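Long-range contacts in 3-HSA hydroxylase, oxygenase (Rhodococcus sp., PDB 2RFQ), which catalyses the FMNH2-dependent ortho-hydroxylation of 3-HSA, a phenolic secosteroid formed during cholesterol breakdown, as the oxygenase component of a two-component monooxygenase: residues A[150-155]-A[168-173]; A[133-138]-A[195-200]; A[101-106]-A[204-209]. All coordinates share one frame; numbering follows the deposited sequence.

Interaction 1: residues A[150-155]-A[168-173]; sequences WAVLGG and SFLIPR. With 1PS (3-pyridinium-1-ylpropane-1-sulfonate), chain F.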
loop_
_atom_site.group_PDB
_atom_site.type_symbol
_atom_site.label_atom_id
_atom_site.label_comp_id
_atom_site.label_asym_id
_atom_site.label_seq_id
_atom_site.Cartn_x
_atom_site.Cartn_y
_atom_site.Cartn_z
ATOM N N TRP A 150 -36.522 21.593 11.547
ATOM C CA TRP A 150 -35.601 22.725 11.700
ATOM C C TRP A 150 -34.292 22.359 11.036
ATOM O O TRP A 150 -33.989 21.173 10.858
ATOM C CB TRP A 150 -35.252 22.955 13.171
ATOM C CG TRP A 150 -36.406 23.466 14.007
ATOM C CD1 TRP A 150 -37.437 22.714 14.508
ATOM C CD2 TRP A 150 -36.635 24.814 14.456
ATOM N NE1 TRP A 150 -38.290 23.506 15.227
ATOM C CE2 TRP A 150 -37.827 24.799 15.215
ATOM C CE3 TRP A 150 -35.945 26.033 14.290
ATOM C CZ2 TRP A 150 -38.362 25.960 15.813
ATOM C CZ3 TRP A 150 -36.475 27.201 14.891
ATOM C CH2 TRP A 150 -37.677 27.138 15.641
ATOM N N ALA A 151 -33.499 23.372 10.695
ATOM C CA ALA A 151 -32.133 23.126 10.205
ATOM C C ALA A 151 -31.170 24.036 10.915
ATOM O O ALA A 151 -31.531 25.160 11.282
ATOM C CB ALA A 151 -32.044 23.353 8.700
ATOM N N VAL A 152 -29.953 23.541 11.139
ATOM C CA VAL A 152 -28.858 24.416 11.558
ATOM C C VAL A 152 -27.877 24.526 10.402
ATOM O O VAL A 152 -27.416 23.518 9.828
ATOM C CB VAL A 152 -28.168 23.945 12.856
ATOM C CG1 VAL A 152 -29.079 24.191 14.055
ATOM C CG2 VAL A 152 -27.754 22.468 12.770
ATOM N N LEU A 153 -27.625 25.773 10.020
ATOM C CA LEU A 153 -26.987 26.080 8.754
ATOM C C LEU A 153 -25.754 26.922 8.997
ATOM O O LEU A 153 -25.847 27.990 9.607
ATOM C CB LEU A 153 -27.991 26.805 7.838
ATOM C CG LEU A 153 -29.262 25.981 7.531
ATOM C CD1 LEU A 153 -30.284 26.831 6.794
ATOM C CD2 LEU A 153 -28.912 24.743 6.741
ATOM N N GLY A 154 -24.596 26.419 8.556
ATOM C CA GLY A 154 -23.309 27.074 8.857
ATOM C C GLY A 154 -22.997 28.197 7.878
ATOM O O GLY A 154 -23.186 28.069 6.663
ATOM N N GLY A 155 -22.522 29.322 8.390
ATOM C CA GLY A 155 -22.118 30.381 7.486
ATOM C C GLY A 155 -21.540 31.562 8.220
ATOM O O GLY A 155 -21.606 31.619 9.458
ATOM N N SER A 168 -23.750 28.948 13.339
ATOM C CA SER A 168 -24.874 28.183 12.814
ATOM C C SER A 168 -26.159 28.964 13.022
ATOM O O SER A 168 -26.436 29.436 14.128
ATOM C CB SER A 168 -25.002 26.821 13.514
ATOM O OG SER A 168 -23.868 26.010 13.237
ATOM N N PHE A 169 -26.937 29.087 11.950
ATOM C CA PHE A 169 -28.261 29.697 12.020
ATOM C C PHE A 169 -29.295 28.600 12.189
ATOM O O PHE A 169 -29.382 27.682 11.356
ATOM C CB PHE A 169 -28.549 30.466 10.727
ATOM C CG PHE A 169 -27.514 31.511 10.396
ATOM C CD1 PHE A 169 -27.541 32.766 11.017
ATOM C CD2 PHE A 169 -26.514 31.241 9.467
ATOM C CE1 PHE A 169 -26.568 33.710 10.706
ATOM C CE2 PHE A 169 -25.540 32.205 9.142
ATOM C CZ PHE A 169 -25.574 33.431 9.756
ATOM N N LEU A 170 -30.098 28.695 13.249
ATOM C CA LEU A 170 -31.175 27.727 13.488
ATOM C C LEU A 170 -32.461 28.287 12.863
ATOM O O LEU A 170 -32.927 29.365 13.258
ATOM C CB LEU A 170 -31.385 27.509 15.005
ATOM C CG LEU A 170 -32.613 26.696 15.462
ATOM C CD1 LEU A 170 -32.547 25.222 15.041
ATOM C CD2 LEU A 170 -32.772 26.829 17.015
ATOM N N ILE A 171 -33.003 27.571 11.880
ATOM C CA ILE A 171 -34.125 28.065 11.082
ATOM C C ILE A 171 -35.232 27.007 11.014
ATOM O O ILE A 171 -34.929 25.823 10.776
ATOM C CB ILE A 171 -33.654 28.428 9.645
ATOM C CG1 ILE A 171 -32.469 29.405 9.720
ATOM C CG2 ILE A 171 -34.826 29.008 8.826
ATOM C CD1 ILE A 171 -32.035 30.070 8.374
ATOM N N PRO A 172 -36.499 27.412 11.258
ATOM C CA PRO A 172 -37.541 26.399 11.183
ATOM C C PRO A 172 -37.941 26.101 9.749
ATOM O O PRO A 172 -37.781 26.943 8.868
ATOM C CB PRO A 172 -38.705 27.054 11.935
ATOM C CG PRO A 172 -38.547 28.540 11.592
ATOM C CD PRO A 172 -37.042 28.744 11.634
ATOM N N ARG A 173 -38.500 24.915 9.518
ATOM C CA ARG A 173 -38.829 24.496 8.162
ATOM C C ARG A 173 -39.853 25.374 7.436
ATOM O O ARG A 173 -39.849 25.417 6.216
ATOM C CB ARG A 173 -39.244 23.020 8.148
ATOM C CG ARG A 173 -39.373 22.434 6.756
ATOM C CD ARG A 173 -39.240 20.948 6.852
ATOM N NE ARG A 173 -39.577 20.342 5.573
ATOM C CZ ARG A 173 -39.578 19.033 5.353
ATOM N NH1 ARG A 173 -39.228 18.200 6.339
ATOM N NH2 ARG A 173 -39.922 18.568 4.138
HETATM S S1 1PS F . -40.457 21.743 2.074
HETATM O O1 1PS F . -39.765 22.351 0.908
HETATM O O2 1PS F . -40.272 20.269 2.072
HETATM O O3 1PS F . -40.006 22.298 3.390
#

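Interaction 2: residues A[133-138]-A[195-200]; sequences YTVNGA and VVVEDV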
loop_
_atom_site.group_PDB
_atom_site.type_symbol
_atom_site.label_atom_id
_atom_site.label_comp_id
_atom_site.label_asym_id
_atom_site.label_seq_id
_atom_site.Cartn_x
_atom_site.Cartn_y
_atom_site.Cartn_z
ATOM N N TYR A 133 -30.479 38.550 12.242
ATOM C CA TYR A 133 -29.811 38.414 10.937
ATOM C C TYR A 133 -30.793 38.171 9.817
ATOM O O TYR A 133 -31.843 37.534 10.013
ATOM C CB TYR A 133 -28.797 37.244 10.951
ATOM C CG TYR A 133 -27.880 37.273 12.141
ATOM C CD1 TYR A 133 -26.613 37.860 12.057
ATOM C CD2 TYR A 133 -28.301 36.762 13.378
ATOM C CE1 TYR A 133 -25.783 37.922 13.169
ATOM C CE2 TYR A 133 -27.488 36.821 14.477
ATOM C CZ TYR A 133 -26.240 37.390 14.374
ATOM O OH TYR A 133 -25.434 37.441 15.476
ATOM N N THR A 134 -30.457 38.685 8.636
ATOM C CA THR A 134 -31.146 38.292 7.409
ATOM C C THR A 134 -30.260 37.262 6.728
ATOM O O THR A 134 -29.100 37.527 6.402
ATOM C CB THR A 134 -31.397 39.485 6.453
ATOM O OG1 THR A 134 -32.128 40.505 7.142
ATOM C CG2 THR A 134 -32.207 39.044 5.238
ATOM N N VAL A 135 -30.824 36.083 6.527
ATOM C CA VAL A 135 -30.055 34.966 6.032
ATOM C C VAL A 135 -30.494 34.618 4.619
ATOM O O VAL A 135 -31.688 34.639 4.299
ATOM C CB VAL A 135 -30.168 33.740 6.974
ATOM C CG1 VAL A 135 -29.326 32.572 6.450
ATOM C CG2 VAL A 135 -29.710 34.123 8.391
ATOM N N ASN A 136 -29.500 34.331 3.780
ATOM C CA ASN A 136 -29.692 33.889 2.397
ATOM C C ASN A 136 -28.731 32.757 2.120
ATOM O O ASN A 136 -27.542 32.828 2.465
ATOM C CB ASN A 136 -29.454 35.032 1.398
ATOM C CG ASN A 136 -30.623 35.993 1.334
ATOM O OD1 ASN A 136 -31.646 35.708 0.704
ATOM N ND2 ASN A 136 -30.478 37.141 1.985
ATOM N N GLY A 137 -29.242 31.688 1.521
ATOM C CA GLY A 137 -28.353 30.602 1.141
ATOM C C GLY A 137 -29.038 29.464 0.426
ATOM O O GLY A 137 -30.257 29.427 0.325
ATOM N N ALA A 138 -28.221 28.552 -0.074
ATOM C CA ALA A 138 -28.694 27.304 -0.654
ATOM C C ALA A 138 -27.741 26.202 -0.187
ATOM O O ALA A 138 -26.718 25.895 -0.826
ATOM C CB ALA A 138 -28.759 27.413 -2.197
ATOM N N VAL A 195 -31.216 22.897 1.149
ATOM C CA VAL A 195 -32.076 23.739 1.976
ATOM C C VAL A 195 -31.890 25.174 1.509
ATOM O O VAL A 195 -30.795 25.748 1.624
ATOM C CB VAL A 195 -31.734 23.584 3.463
ATOM C CG1 VAL A 195 -32.476 24.633 4.300
ATOM C CG2 VAL A 195 -32.070 22.146 3.942
ATOM N N VAL A 196 -32.965 25.718 0.949
ATOM C CA VAL A 196 -32.929 27.014 0.270
ATOM C C VAL A 196 -33.612 28.050 1.159
ATOM O O VAL A 196 -34.778 27.876 1.563
ATOM C CB VAL A 196 -33.607 26.964 -1.119
ATOM C CG1 VAL A 196 -33.565 28.349 -1.780
ATOM C CG2 VAL A 196 -32.936 25.914 -2.031
ATOM N N VAL A 197 -32.860 29.106 1.459
ATOM C CA VAL A 197 -33.272 30.132 2.426
ATOM C C VAL A 197 -33.223 31.481 1.704
ATOM O O VAL A 197 -32.185 31.848 1.161
ATOM C CB VAL A 197 -32.325 30.122 3.672
ATOM C CG1 VAL A 197 -32.704 31.217 4.679
ATOM C CG2 VAL A 197 -32.337 28.749 4.354
ATOM N N GLU A 198 -34.350 32.193 1.683
ATOM C CA GLU A 198 -34.460 33.443 0.928
ATOM C C GLU A 198 -34.950 34.587 1.807
ATOM O O GLU A 198 -36.121 34.623 2.191
ATOM C CB GLU A 198 -35.379 33.268 -0.284
ATOM C CG GLU A 198 -34.920 32.148 -1.213
ATOM C CD GLU A 198 -35.794 31.966 -2.436
ATOM O OE1 GLU A 198 -35.323 31.306 -3.386
ATOM O OE2 GLU A 198 -36.927 32.497 -2.466
ATOM N N ASP A 199 -34.043 35.503 2.132
ATOM C CA ASP A 199 -34.412 36.735 2.838
ATOM C C ASP A 199 -35.157 36.442 4.143
ATOM O O ASP A 199 -36.234 36.997 4.412
ATOM C CB ASP A 199 -35.256 37.619 1.900
ATOM C CG ASP A 199 -35.534 38.999 2.467
ATOM O OD1 ASP A 199 -34.647 39.562 3.155
ATOM O OD2 ASP A 199 -36.650 39.525 2.216
ATOM N N VAL A 200 -34.583 35.549 4.944
ATOM C CA VAL A 200 -35.226 35.085 6.170
ATOM C C VAL A 200 -34.627 35.732 7.408
ATOM O O VAL A 200 -33.411 35.775 7.563
ATOM C CB VAL A 200 -35.105 33.533 6.272
ATOM C CG1 VAL A 200 -35.440 33.038 7.675
ATOM C CG2 VAL A 200 -35.973 32.846 5.202
HETATM O O HOH W 1 -32.495 39.099 1.585
#

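Interaction 3: residues A[101-106]-A[204-209]; sequences QQAQED and THRVLS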
loop_
_atom_site.group_PDB
_atom_site.type_symbol
_atom_site.label_atom_id
_atom_site.label_comp_id
_atom_site.label_asym_id
_atom_site.label_seq_id
_atom_site.Cartn_x
_atom_site.Cartn_y
_atom_site.Cartn_z
ATOM N N GLN A 101 -31.140 28.680 25.897
ATOM C CA GLN A 101 -32.296 27.986 26.427
ATOM C C GLN A 101 -33.542 28.317 25.603
ATOM O O GLN A 101 -34.390 27.446 25.355
ATOM C CB GLN A 101 -32.514 28.380 27.896
ATOM C CG GLN A 101 -33.756 27.775 28.517
ATOM C CD GLN A 101 -33.627 26.286 28.792
ATOM O OE1 GLN A 101 -32.526 25.769 29.005
ATOM N NE2 GLN A 101 -34.769 25.586 28.793
ATOM N N GLN A 102 -33.648 29.569 25.160
ATOM C CA GLN A 102 -34.830 30.004 24.414
ATOM C C GLN A 102 -34.918 29.282 23.082
ATOM O O GLN A 102 -35.999 28.875 22.667
ATOM C CB GLN A 102 -34.804 31.517 24.208
ATOM C CG GLN A 102 -36.057 32.077 23.560
ATOM C CD GLN A 102 -35.940 33.594 23.318
ATOM O OE1 GLN A 102 -35.034 34.262 23.851
ATOM N NE2 GLN A 102 -36.856 34.143 22.524
ATOM N N ALA A 103 -33.773 29.107 22.418
ATOM C CA ALA A 103 -33.738 28.363 21.147
ATOM C C ALA A 103 -34.168 26.899 21.351
ATOM O O ALA A 103 -34.954 26.350 20.572
ATOM C CB ALA A 103 -32.345 28.421 20.534
ATOM N N GLN A 104 -33.684 26.277 22.421
ATOM C CA GLN A 104 -34.101 24.893 22.730
ATOM C C GLN A 104 -35.598 24.811 23.009
ATOM O O GLN A 104 -36.257 23.880 22.577
ATOM C CB GLN A 104 -33.341 24.356 23.934
ATOM C CG GLN A 104 -31.845 24.244 23.722
ATOM C CD GLN A 104 -31.123 24.012 25.032
ATOM O OE1 GLN A 104 -31.430 23.063 25.754
ATOM N NE2 GLN A 104 -30.196 24.913 25.367
ATOM N N GLU A 105 -36.129 25.798 23.732
ATOM C CA GLU A 105 -37.560 25.877 23.976
ATOM C C GLU A 105 -38.329 26.043 22.648
ATOM O O GLU A 105 -39.363 25.404 22.433
ATOM C CB GLU A 105 -37.877 27.020 24.953
ATOM C CG GLU A 105 -39.381 27.255 25.166
ATOM C CD GLU A 105 -40.063 26.201 26.036
ATOM O OE1 GLU A 105 -39.383 25.554 26.870
ATOM O OE2 GLU A 105 -41.302 26.031 25.893
ATOM N N ASP A 106 -37.819 26.885 21.747
ATOM C CA ASP A 106 -38.434 27.031 20.415
ATOM C C ASP A 106 -38.605 25.701 19.693
ATOM O O ASP A 106 -39.647 25.440 19.094
ATOM C CB ASP A 106 -37.625 27.988 19.535
ATOM C CG ASP A 106 -37.701 29.437 19.993
ATOM O OD1 ASP A 106 -38.557 29.786 20.824
ATOM O OD2 ASP A 106 -36.886 30.229 19.493
ATOM N N THR A 204 -31.426 36.717 17.071
ATOM C CA THR A 204 -30.165 36.553 17.796
ATOM C C THR A 204 -30.083 35.264 18.608
ATOM O O THR A 204 -29.075 34.544 18.550
ATOM C CB THR A 204 -29.926 37.756 18.728
ATOM O OG1 THR A 204 -29.885 38.941 17.929
ATOM C CG2 THR A 204 -28.614 37.595 19.495
ATOM N N HIS A 205 -31.142 34.952 19.353
ATOM C CA HIS A 205 -31.094 33.785 20.250
ATOM C C HIS A 205 -30.997 32.452 19.510
ATOM O O HIS A 205 -30.675 31.437 20.114
ATOM C CB HIS A 205 -32.266 33.795 21.252
ATOM C CG HIS A 205 -33.585 33.411 20.657
ATOM N ND1 HIS A 205 -34.421 34.318 20.038
ATOM C CD2 HIS A 205 -34.225 32.220 20.609
ATOM C CE1 HIS A 205 -35.510 33.699 19.623
ATOM N NE2 HIS A 205 -35.418 32.424 19.961
ATOM N N ARG A 206 -31.274 32.480 18.212
ATOM C CA ARG A 206 -31.228 31.274 17.378
ATOM C C ARG A 206 -29.937 31.176 16.547
ATOM O O ARG A 206 -29.868 30.432 15.564
ATOM C CB ARG A 206 -32.454 31.238 16.465
ATOM C CG ARG A 206 -33.753 30.962 17.209
ATOM C CD ARG A 206 -34.841 30.668 16.192
ATOM N NE ARG A 206 -36.173 30.674 16.799
ATOM C CZ ARG A 206 -37.286 30.886 16.104
ATOM N NH1 ARG A 206 -37.224 31.113 14.791
ATOM N NH2 ARG A 206 -38.468 30.875 16.714
ATOM N N VAL A 207 -28.898 31.897 16.965
ATOM C CA VAL A 207 -27.617 31.853 16.255
ATOM C C VAL A 207 -26.483 31.569 17.235
ATOM O O VAL A 207 -26.417 32.177 18.303
ATOM C CB VAL A 207 -27.369 33.180 15.489
ATOM C CG1 VAL A 207 -26.014 33.149 14.774
ATOM C CG2 VAL A 207 -28.491 33.405 14.502
ATOM N N LEU A 208 -25.609 30.622 16.885
ATOM C CA LEU A 208 -24.539 30.223 17.803
ATOM C C LEU A 208 -23.187 30.211 17.112
ATOM O O LEU A 208 -23.014 29.535 16.102
ATOM C CB LEU A 208 -24.812 28.829 18.370
ATOM C CG LEU A 208 -23.753 28.254 19.327
ATOM C CD1 LEU A 208 -23.578 29.091 20.585
ATOM C CD2 LEU A 208 -24.132 26.828 19.715
ATOM N N SER A 209 -22.229 30.947 17.676
ATOM C CA SER A 209 -20.897 31.008 17.102
ATOM C C SER A 209 -20.077 29.758 17.461
ATOM O O SER A 209 -20.081 29.323 18.600
ATOM C CB SER A 209 -20.169 32.245 17.640
ATOM O OG SER A 209 -18.803 32.180 17.264
#

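Interaction 1: residues A[150-155]-A[168-173]
Trp-150 lays its indole over Pro-172, its non-hydrogen-bonded partner on the neighbouring antiparallel strand. From CB, which sits 3.8 Å from the carbonyl O of Ile-171, the side chain turns so that CG stands beside the backbone N and anti to the carbonyl carbon (chi1 -69°). CD2 then lies above CA of Pro-172, CE3 comes within 3.4 Å of the proline N, and CZ3 meets the ring carbon CD of Pro-172. The six-membered ring receives CB of Pro-172 over one face, 3.6 Å from its centroid and 9° off the normal, a CH-pi contact. Leu-170, on the same face of the sheet, brings CD1 between CE3 of Trp-150 and CG1 of Val-152, bridging indole and valine.

The two segments lie on the arms of a beta hairpin, strands 150-159 and 162-172, in the beta-sheet region of an acyl-CoA dehydrogenase-like fold. Its hydrogen-bonded pairs are Ala-151 with Ile-171 and Leu-153 with Phe-169; the bond from N of Ala-151 to O of Ile-171 measures 2.8 Å. On the other face, the side chains of Leu-153 and Ile-171 cross at about a right angle, meeting through their CD1 atoms.

Just past the strand, Arg-173 extends to a bound 3-pyridinium-1-ylpropane-1-sulfonate. Its NE donates to sulfonate O3 over 3.0 Å, and its NH2 to O2 over 2.7 Å, with the sulfur in the guanidinium plane; NH2 also makes a salt bridge to Asp-146.

Interaction 2: residues A[133-138]-A[195-200]
Ala-138 meets the start of 195-200 through its CA, which lies 3.5 Å from the carbonyl O of Val-195 in a CA-H...O contact. Val-196 pairs with Ala-138 without hydrogen bonds, and its CG2 makes a loose apolar contact with the alanine CB. Val-197 forms the regular hydrogen-bonded pair with Gly-137, each N giving a nearly straight bond to the other's O. Its CG1, anti to the backbone N (chi1 178°), turns to the carbonyl O of Val-135 and, at 4.0 Å, to CG1 of that residue.

After Glu-198 the register slips by one residue. Asp-199 and Val-200 both face Val-135, a G1 beta bulge, and Asp-199 has the positive phi (55°) characteristic of its first position. Its N is gripped by the side chain of Asn-136: OD1 accepts at 2.8 Å, with the donor above the amide plane. The amide's other end is used too, because ND2 gives a hydrogen bond to a water that in turn donates to OD1 of Asp-199. That carboxylate oxygen also lies 3.2 Å from the methyl CG2 of Thr-134. Val-200 then restores the pairing, its O receiving N of Val-135 over 2.8 Å and its N reaching O of Val-135 over 3.1 Å.

The chain bends at the bulge, passing from strand 193-198 to strand 200-203, while both stay paired with strand 132-142. On its other edge, strand 132-142 is bonded to strand 124-129, and Val-195 and Val-197 rest on Leu-153 of strand 150-159.

Interaction 3: residues A[101-106]-A[204-209]
OD2 of Asp-106 is gripped by two neighbouring side chains at once. NE2 of His-205 donates to it over 2.7 Å, arriving on the syn side with the oxygen close to the imidazole plane. NE of Arg-206 donates over 2.8 Å from above the carboxylate plane, forming a salt bridge that a weak bond from NH2 supplements. The carboxylate stands almost perpendicular to the guanidinium, the planes 89° apart, and both donors converge on the same oxygen. Two donors, at least one of them charged, would be expected to favour the ionised carboxylate.

The imidazole itself is layered. Over one face lies the flat amide of Gln-102, its plane 10° from that of the ring, with NE2 only 3.2 Å from CE1 of His-205; CG of the same glutamine makes a CH-pi contact. CG of Arg-206 lies over the opposite face toward its rim, 3.4 Å above the ring plane. An alanine in place of His-205 removes the imidazole, so OD2 of Asp-106 would probably be left to Arg-206 and the amide of Gln-102, no longer stacked, would be likelier to turn.

CB of Ala-103 packs against the carbonyl O of His-205, and that oxygen accepts a hydrogen bond from OG of Ser-100. Helix 101-108 thus meets the turn leading into strand 207-209, beside strand 162-172: Ala-103 touches Leu-170, while Asp-106 and Arg-206 both lean on Trp-150 of strand 150-159.

All three contacts belong to one sheet and its flank. Interaction 1 is the buried one, a backbone ladder with apolar packing on both faces, ending in a charged site at Arg-173. Interaction 2 is partly buried: Val-135 and Val-197 pack inward against interaction 1, as where CG2 of Val-135 meets CD1 of Phe-169, while its bulge adds to the backbone bonds an Asn amide and a bridging water. Interaction 3, at the surface, relies on charge and stacked flat groups to fasten a helix beside the sheet. Strand 207-209 and Arg-206 join it to strand 162-172, probably through backbone hydrogen bonds, and Tyr-133 packs on Val-207 between interactions 2 and 3. Along the chain they nest, 1 within 2 within 3.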